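Local coordinates for yersinopine dehydrogenase (PDB 6C4M), which catalyses the NADPH-dependent reductive condensation of pyruvate with an aminobutanoate-histidine intermediate, the last step in making the metallophore yersinopine, at the interface of chains A and B. Coordinates in Å, arbitrary orientation; residue numbers count along the deposited sequence, not the author numbering. Chains: chain A/B, Yersinopine dehydrogenase.

Contact 1: the interface of chains A and B. Residues chain A 294, 297, 351, 354-355, 358; chain B 341, 352, 355.
A:Tyr355 and B:Tyr355 share one conformation, CG pointing away from the backbone N (chi1 -175°), and this sends each phenol off its own helix 350-364 towards the facing helix of the other subunit. The two side chains run antiparallel past each other, meeting where A:Tyr355 CD1 and B:Tyr355 CD1 stand 3.4 Å apart. The face of each ring is met by the other tyrosine's CA, 3.7 Å from the centroid, a reciprocal CH-pi contact that presses each aromatic face against partner backbone.

The B:Tyr355 ring is held on several sides. The indole of B:Trp341 puts CH2 over the rim of the face opposite A:Tyr355, while A:Leu351 CD1 lies in plane at the ring edge, beside CD2. On the other edge, the CB of A:Phe358 touches B:Tyr355 CE1 at 3.6 Å, the two side chains crossing nearly perpendicularly. At the tip of the ring the phenol OH reaches water 1 at 2.8 Å, and that water also contacts the carbonyl O of A:Pro294 and the side-chain OE1 of A:Gln354, so it bridges the B:Tyr355 hydroxyl to two chain A oxygens.

A:Leu351 serves two partners through its two methyls. With CG anti to N (chi1 -172°), its CD2 lies across the extended chain of B:Glu352, 3.5 Å from CD. Within chain B, that carboxylate accepts a hydrogen bond from B:Trp341 NE1 to OE2 (2.9 Å). OE2 is met on its anti side, about 25° out of the carboxylate plane, but lies close to the indole plane, which should help fix the ring's rotation. The same indole meets A:Pro294 CG through CH2.

Together these groups form part of the two-fold helix-helix interface that joins the subunits of the homodimer, the two tyrosines pairing at its centre.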
ATOM      1  N   PRO A 294       6.611   2.642  -7.757  1.00 27.95           N
ATOM      2  CA  PRO A 294       6.598   3.926  -8.475  1.00 26.45           C
ATOM      3  C   PRO A 294       6.930   3.843  -9.970  1.00 26.75           C
ATOM      4  O   PRO A 294       6.280   4.547 -10.749  1.00 29.06           O
ATOM      5  CB  PRO A 294       7.625   4.746  -7.683  1.00 28.50           C
ATOM      6  CG  PRO A 294       7.482   4.218  -6.277  1.00 28.09           C
ATOM      7  CD  PRO A 294       7.333   2.742  -6.470  1.00 27.48           C
ATOM      8  N   ILE A 297       3.857   2.571 -11.782  1.00 27.10           N
ATOM      9  CA  ILE A 297       2.816   3.596 -11.786  1.00 29.49           C
ATOM     10  C   ILE A 297       3.166   4.709 -12.763  1.00 28.36           C
ATOM     11  O   ILE A 297       2.286   5.271 -13.433  1.00 27.71           O
ATOM     12  CB  ILE A 297       2.614   4.126 -10.348  1.00 27.07           C
ATOM     13  CG1 ILE A 297       1.952   3.038  -9.489  1.00 27.96           C
ATOM     14  CG2 ILE A 297       1.850   5.433 -10.323  1.00 26.65           C
ATOM     15  CD1 ILE A 297       0.546   2.656  -9.958  1.00 28.92           C
ATOM     16  N   LEU A 351       3.839  14.001 -11.299  1.00 36.26           N
ATOM     17  CA  LEU A 351       4.214  13.354 -10.049  1.00 34.38           C
ATOM     18  C   LEU A 351       2.999  13.188  -9.154  1.00 29.17           C
ATOM     19  O   LEU A 351       2.856  12.174  -8.458  1.00 29.28           O
ATOM     20  CB  LEU A 351       5.314  14.153  -9.344  1.00 38.72           C
ATOM     21  CG  LEU A 351       5.923  13.462  -8.128  1.00 40.47           C
ATOM     22  CD1 LEU A 351       6.461  12.072  -8.479  1.00 42.98           C
ATOM     23  CD2 LEU A 351       7.026  14.310  -7.580  1.00 48.67           C
ATOM     24  N   GLN A 354       0.880  10.431 -10.414  1.00 26.45           N
ATOM     25  CA  GLN A 354       1.439   9.151 -10.041  1.00 28.04           C
ATOM     26  C   GLN A 354       1.134   8.822  -8.592  1.00 31.24           C
ATOM     27  O   GLN A 354       0.702   7.705  -8.277  1.00 26.70           O
ATOM     28  CB  GLN A 354       2.945   9.163 -10.316  1.00 35.37           C
ATOM     29  CG  GLN A 354       3.259   9.050 -11.842  1.00 30.13           C
ATOM     30  CD  GLN A 354       4.729   9.306 -12.135  1.00 31.68           C
ATOM     31  OE1 GLN A 354       5.587   8.921 -11.364  1.00 31.31           O
ATOM     32  NE2 GLN A 354       5.009  10.009 -13.214  1.00 36.85           N
ATOM     33  N   TYR A 355       1.375   9.774  -7.687  1.00 29.64           N
ATOM     34  CA  TYR A 355       1.059   9.554  -6.277  1.00 31.78           C
ATOM     35  C   TYR A 355      -0.393   9.107  -6.142  1.00 27.48           C
ATOM     36  O   TYR A 355      -0.684   8.083  -5.508  1.00 26.31           O
ATOM     37  CB  TYR A 355       1.350  10.836  -5.472  1.00 31.39           C
ATOM     38  CG  TYR A 355       1.183  10.779  -3.948  1.00 30.00           C
ATOM     39  CD1 TYR A 355       1.102   9.576  -3.267  1.00 29.29           C
ATOM     40  CD2 TYR A 355       1.119  11.949  -3.207  1.00 30.90           C
ATOM     41  CE1 TYR A 355       0.952   9.542  -1.911  1.00 32.19           C
ATOM     42  CE2 TYR A 355       0.953  11.928  -1.832  1.00 33.10           C
ATOM     43  CZ  TYR A 355       0.875  10.721  -1.188  1.00 30.83           C
ATOM     44  OH  TYR A 355       0.758  10.679   0.182  1.00 32.31           O
ATOM     45  N   PHE A 358      -0.708   5.497  -7.320  1.00 25.48           N
ATOM     46  CA  PHE A 358      -0.133   4.563  -6.360  1.00 28.82           C
ATOM     47  C   PHE A 358      -1.051   4.412  -5.163  1.00 25.36           C
ATOM     48  O   PHE A 358      -1.295   3.294  -4.691  1.00 27.83           O
ATOM     49  CB  PHE A 358       1.285   4.997  -5.919  1.00 24.86           C
ATOM     50  CG  PHE A 358       1.937   3.994  -5.016  1.00 26.11           C
ATOM     51  CD1 PHE A 358       1.668   3.993  -3.665  1.00 25.93           C
ATOM     52  CD2 PHE A 358       2.758   3.010  -5.531  1.00 28.78           C
ATOM     53  CE1 PHE A 358       2.235   3.045  -2.829  1.00 25.40           C
ATOM     54  CE2 PHE A 358       3.335   2.077  -4.702  1.00 28.59           C
ATOM     55  CZ  PHE A 358       3.061   2.100  -3.340  1.00 28.47           C
TER
ATOM     56  N   TRP B 341      15.473   8.843  -3.767  1.00 31.24           N
ATOM     57  CA  TRP B 341      14.494   9.428  -2.849  1.00 32.53           C
ATOM     58  C   TRP B 341      15.093   9.575  -1.441  1.00 30.98           C
ATOM     59  O   TRP B 341      14.872  10.576  -0.752  1.00 30.57           O
ATOM     60  CB  TRP B 341      13.214   8.578  -2.835  1.00 28.87           C
ATOM     61  CG  TRP B 341      12.112   9.057  -3.808  1.00 30.75           C
ATOM     62  CD1 TRP B 341      12.133  10.171  -4.607  1.00 30.30           C
ATOM     63  CD2 TRP B 341      10.848   8.420  -4.052  1.00 27.78           C
ATOM     64  NE1 TRP B 341      10.960  10.269  -5.314  1.00 29.91           N
ATOM     65  CE2 TRP B 341      10.158   9.207  -4.987  1.00 29.84           C
ATOM     66  CE3 TRP B 341      10.231   7.268  -3.551  1.00 28.39           C
ATOM     67  CZ2 TRP B 341       8.884   8.872  -5.444  1.00 33.32           C
ATOM     68  CZ3 TRP B 341       8.979   6.950  -3.984  1.00 29.59           C
ATOM     69  CH2 TRP B 341       8.306   7.746  -4.924  1.00 31.42           C
ATOM     70  N   GLU B 352       6.506  15.372  -3.252  1.00 30.74           N
ATOM     71  CA  GLU B 352       7.344  14.212  -3.544  1.00 31.73           C
ATOM     72  C   GLU B 352       7.847  13.555  -2.269  1.00 32.49           C
ATOM     73  O   GLU B 352       7.948  12.322  -2.195  1.00 27.09           O
ATOM     74  CB  GLU B 352       8.531  14.603  -4.418  1.00 37.45           C
ATOM     75  CG  GLU B 352       9.228  13.368  -4.995  1.00 40.09           C
ATOM     76  CD  GLU B 352      10.162  13.684  -6.150  1.00 42.35           C
ATOM     77  OE1 GLU B 352      10.415  14.878  -6.433  1.00 39.04           O
ATOM     78  OE2 GLU B 352      10.645  12.718  -6.762  1.00 40.07           O
ATOM     79  N   TYR B 355       4.814  11.478  -1.261  1.00 29.64           N
ATOM     80  CA  TYR B 355       4.713  10.262  -2.066  1.00 31.78           C
ATOM     81  C   TYR B 355       5.737   9.241  -1.583  1.00 27.48           C
ATOM     82  O   TYR B 355       5.393   8.085  -1.299  1.00 26.31           O
ATOM     83  CB  TYR B 355       4.896  10.610  -3.557  1.00 31.39           C
ATOM     84  CG  TYR B 355       4.718   9.482  -4.582  1.00 30.00           C
ATOM     85  CD1 TYR B 355       4.100   8.287  -4.254  1.00 29.29           C
ATOM     86  CD2 TYR B 355       5.170   9.642  -5.883  1.00 30.90           C
ATOM     87  CE1 TYR B 355       3.952   7.293  -5.177  1.00 32.19           C
ATOM     88  CE2 TYR B 355       5.036   8.637  -6.826  1.00 33.10           C
ATOM     89  CZ  TYR B 355       4.422   7.465  -6.469  1.00 30.83           C
ATOM     90  OH  TYR B 355       4.237   6.473  -7.403  1.00 32.31           O
TER
HETATM   91  O   HOH W   1       5.609   7.027  -9.808  1.00 29.10           O

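Contact 2: the interface of chains A and B. Residues chain A 335-336, 341, 355, 359; chain B 294, 351, 358.
B:Phe358 meets A:Val359 face-on: the methyl CG2 stands over the centre of the phenyl ring, 3.9 Å from its centroid, in a CH-pi contact. The valine side chain approaches at about a right angle to that of the phenylalanine. Its CG1 is anti to the backbone N (chi1 174°), which leaves CG2 as the branch directed onto the ring.

A:Met336 reaches the same phenyl at its far end. Its chain, bent at chi2 and chi3, brings the terminal methyl CE to 3.8 Å from B:Phe358 CZ, again with the side chains crossing near the perpendicular. The aromatic ring is thus touched by a valine methyl over its face and a methionine methyl near its para carbon.

B:Pro294, the first residue of helix 294-313, packs against a mixed surface of chain A. Its CG lies 3.3 Å from the backbone O of A:Met336, and its CD also approaches the O of A:Ser335, so the pyrrolidine carbons rest on loop carbonyls. The rest of its contact is apolar: the CG of B:Pro294 lies 4.0 Å from A:Val359 CG2, their side chains meeting at a slant. The proline thus sits between loop carbonyls and the A:Val359 branch of helix 350-364, with A:Trp341 of helix 339-344 also packing nearby. Chain A hides 70 Å² of the proline's own surface, more than for any other residue of the patch.

Beside the proline, water 2 joins the subunits. It lies in the plane of the A:Tyr355 ring at its hydroxyl end, 2.8 Å from the phenol OH of A:Tyr355 and 2.7 Å from the carbonyl O of B:Pro294.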
ATOM      1  N   SER A 335     -10.785   9.102   1.786  1.00 33.80           N
ATOM      2  CA  SER A 335      -9.645   9.313   2.677  1.00 33.69           C
ATOM      3  C   SER A 335      -8.327   8.860   2.051  1.00 34.99           C
ATOM      4  O   SER A 335      -7.263   9.335   2.460  1.00 34.37           O
ATOM      5  CB  SER A 335      -9.863   8.546   3.973  1.00 37.25           C
ATOM      6  OG  SER A 335      -9.972   7.165   3.659  1.00 41.51           O
ATOM      7  N   MET A 336      -8.379   7.928   1.091  1.00 31.81           N
ATOM      8  CA  MET A 336      -7.226   7.535   0.294  1.00 31.34           C
ATOM      9  C   MET A 336      -7.118   8.396  -0.961  1.00 29.45           C
ATOM     10  O   MET A 336      -6.156   9.146  -1.123  1.00 31.12           O
ATOM     11  CB  MET A 336      -7.327   6.050  -0.053  1.00 28.94           C
ATOM     12  CG  MET A 336      -7.360   5.169   1.167  1.00 30.14           C
ATOM     13  SD  MET A 336      -5.746   5.273   2.107  1.00 33.48           S
ATOM     14  CE  MET A 336      -4.766   4.228   1.077  1.00 38.77           C
ATOM     15  N   TRP A 341      -8.579  14.825  -6.198  1.00 31.24           N
ATOM     16  CA  TRP A 341      -7.640  14.103  -7.058  1.00 32.53           C
ATOM     17  C   TRP A 341      -8.365  13.526  -8.285  1.00 30.98           C
ATOM     18  O   TRP A 341      -7.845  13.549  -9.405  1.00 30.57           O
ATOM     19  CB  TRP A 341      -6.927  13.006  -6.251  1.00 28.87           C
ATOM     20  CG  TRP A 341      -5.564  13.426  -5.658  1.00 30.75           C
ATOM     21  CD1 TRP A 341      -4.912  14.620  -5.831  1.00 30.30           C
ATOM     22  CD2 TRP A 341      -4.716  12.633  -4.812  1.00 27.78           C
ATOM     23  NE1 TRP A 341      -3.715  14.608  -5.159  1.00 29.91           N
ATOM     24  CE2 TRP A 341      -3.574  13.398  -4.530  1.00 29.84           C
ATOM     25  CE3 TRP A 341      -4.811  11.341  -4.283  1.00 28.39           C
ATOM     26  CZ2 TRP A 341      -2.537  12.920  -3.730  1.00 33.32           C
ATOM     27  CZ3 TRP A 341      -3.790  10.866  -3.517  1.00 29.59           C
ATOM     28  CH2 TRP A 341      -2.658  11.648  -3.241  1.00 31.42           C
ATOM     29  N   TYR A 355       1.375   9.774  -7.687  1.00 29.64           N
ATOM     30  CA  TYR A 355       1.059   9.554  -6.277  1.00 31.78           C
ATOM     31  C   TYR A 355      -0.393   9.107  -6.142  1.00 27.48           C
ATOM     32  O   TYR A 355      -0.684   8.083  -5.508  1.00 26.31           O
ATOM     33  CB  TYR A 355       1.350  10.836  -5.472  1.00 31.39           C
ATOM     34  CG  TYR A 355       1.183  10.779  -3.948  1.00 30.00           C
ATOM     35  CD1 TYR A 355       1.102   9.576  -3.267  1.00 29.29           C
ATOM     36  CD2 TYR A 355       1.119  11.949  -3.207  1.00 30.90           C
ATOM     37  CE1 TYR A 355       0.952   9.542  -1.911  1.00 32.19           C
ATOM     38  CE2 TYR A 355       0.953  11.928  -1.832  1.00 33.10           C
ATOM     39  CZ  TYR A 355       0.875  10.721  -1.188  1.00 30.83           C
ATOM     40  OH  TYR A 355       0.758  10.679   0.182  1.00 32.31           O
ATOM     41  N   VAL A 359      -1.624   5.516  -4.692  1.00 24.78           N
ATOM     42  CA  VAL A 359      -2.535   5.420  -3.555  1.00 27.95           C
ATOM     43  C   VAL A 359      -3.750   4.596  -3.949  1.00 32.08           C
ATOM     44  O   VAL A 359      -4.182   3.691  -3.214  1.00 28.84           O
ATOM     45  CB  VAL A 359      -2.921   6.823  -3.032  1.00 29.77           C
ATOM     46  CG1 VAL A 359      -3.977   6.714  -1.954  1.00 31.37           C
ATOM     47  CG2 VAL A 359      -1.718   7.528  -2.430  1.00 26.44           C
TER
ATOM     48  N   PRO B 294      -2.995   9.771   2.531  1.00 27.95           N
ATOM     49  CA  PRO B 294      -2.252  10.995   2.193  1.00 26.45           C
ATOM     50  C   PRO B 294      -2.287  12.097   3.259  1.00 26.75           C
ATOM     51  O   PRO B 294      -1.249  12.728   3.476  1.00 29.06           O
ATOM     52  CB  PRO B 294      -2.916  11.420   0.876  1.00 28.50           C
ATOM     53  CG  PRO B 294      -3.309  10.107   0.246  1.00 28.09           C
ATOM     54  CD  PRO B 294      -3.824   9.305   1.399  1.00 27.48           C
ATOM     55  N   LEU B 351       5.335  17.497  -1.962  1.00 36.26           N
ATOM     56  CA  LEU B 351       4.469  16.457  -2.502  1.00 34.38           C
ATOM     57  C   LEU B 351       5.270  15.202  -2.798  1.00 29.17           C
ATOM     58  O   LEU B 351       4.790  14.079  -2.595  1.00 29.28           O
ATOM     59  CB  LEU B 351       3.749  16.962  -3.756  1.00 38.72           C
ATOM     60  CG  LEU B 351       2.666  16.027  -4.288  1.00 40.47           C
ATOM     61  CD1 LEU B 351       1.627  15.698  -3.212  1.00 42.98           C
ATOM     62  CD2 LEU B 351       1.996  16.667  -5.462  1.00 48.67           C
ATOM     63  N   PHE B 358       4.573   7.771   1.735  1.00 25.48           N
ATOM     64  CA  PHE B 358       3.457   6.849   1.555  1.00 28.82           C
ATOM     65  C   PHE B 358       3.950   5.539   0.974  1.00 25.36           C
ATOM     66  O   PHE B 358       3.553   4.458   1.427  1.00 27.83           O
ATOM     67  CB  PHE B 358       2.344   7.464   0.673  1.00 24.86           C
ATOM     68  CG  PHE B 358       1.142   6.576   0.566  1.00 26.11           C
ATOM     69  CD1 PHE B 358       1.111   5.550  -0.353  1.00 25.93           C
ATOM     70  CD2 PHE B 358       0.076   6.723   1.433  1.00 28.78           C
ATOM     71  CE1 PHE B 358       0.021   4.699  -0.432  1.00 25.40           C
ATOM     72  CE2 PHE B 358      -1.014   5.891   1.347  1.00 28.59           C
ATOM     73  CZ  PHE B 358      -1.031   4.869   0.406  1.00 28.47           C
TER
HETATM   74  O   HOH W   2       0.295  13.241   1.275  1.00 29.10           O

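Contact 1 and contact 2 lie about 9 Å apart, measured between the centres of their C-alpha atoms, and share A:Tyr355. Both draw on helix 350-364 and the start of helix 294-313, and several residues recur with the chains exchanged, as expected for a two-fold interface. The shared tyrosine lies beside its symmetry mate in contact 1 and extends into chain B in contact 2, making the two patches one continuous surface of the homodimer. Their centres are about 18 Å and 21 Å from A:His260, the proposed proton donor or acceptor; they serve dimer assembly, though the structure alone does not exclude an influence on catalysis.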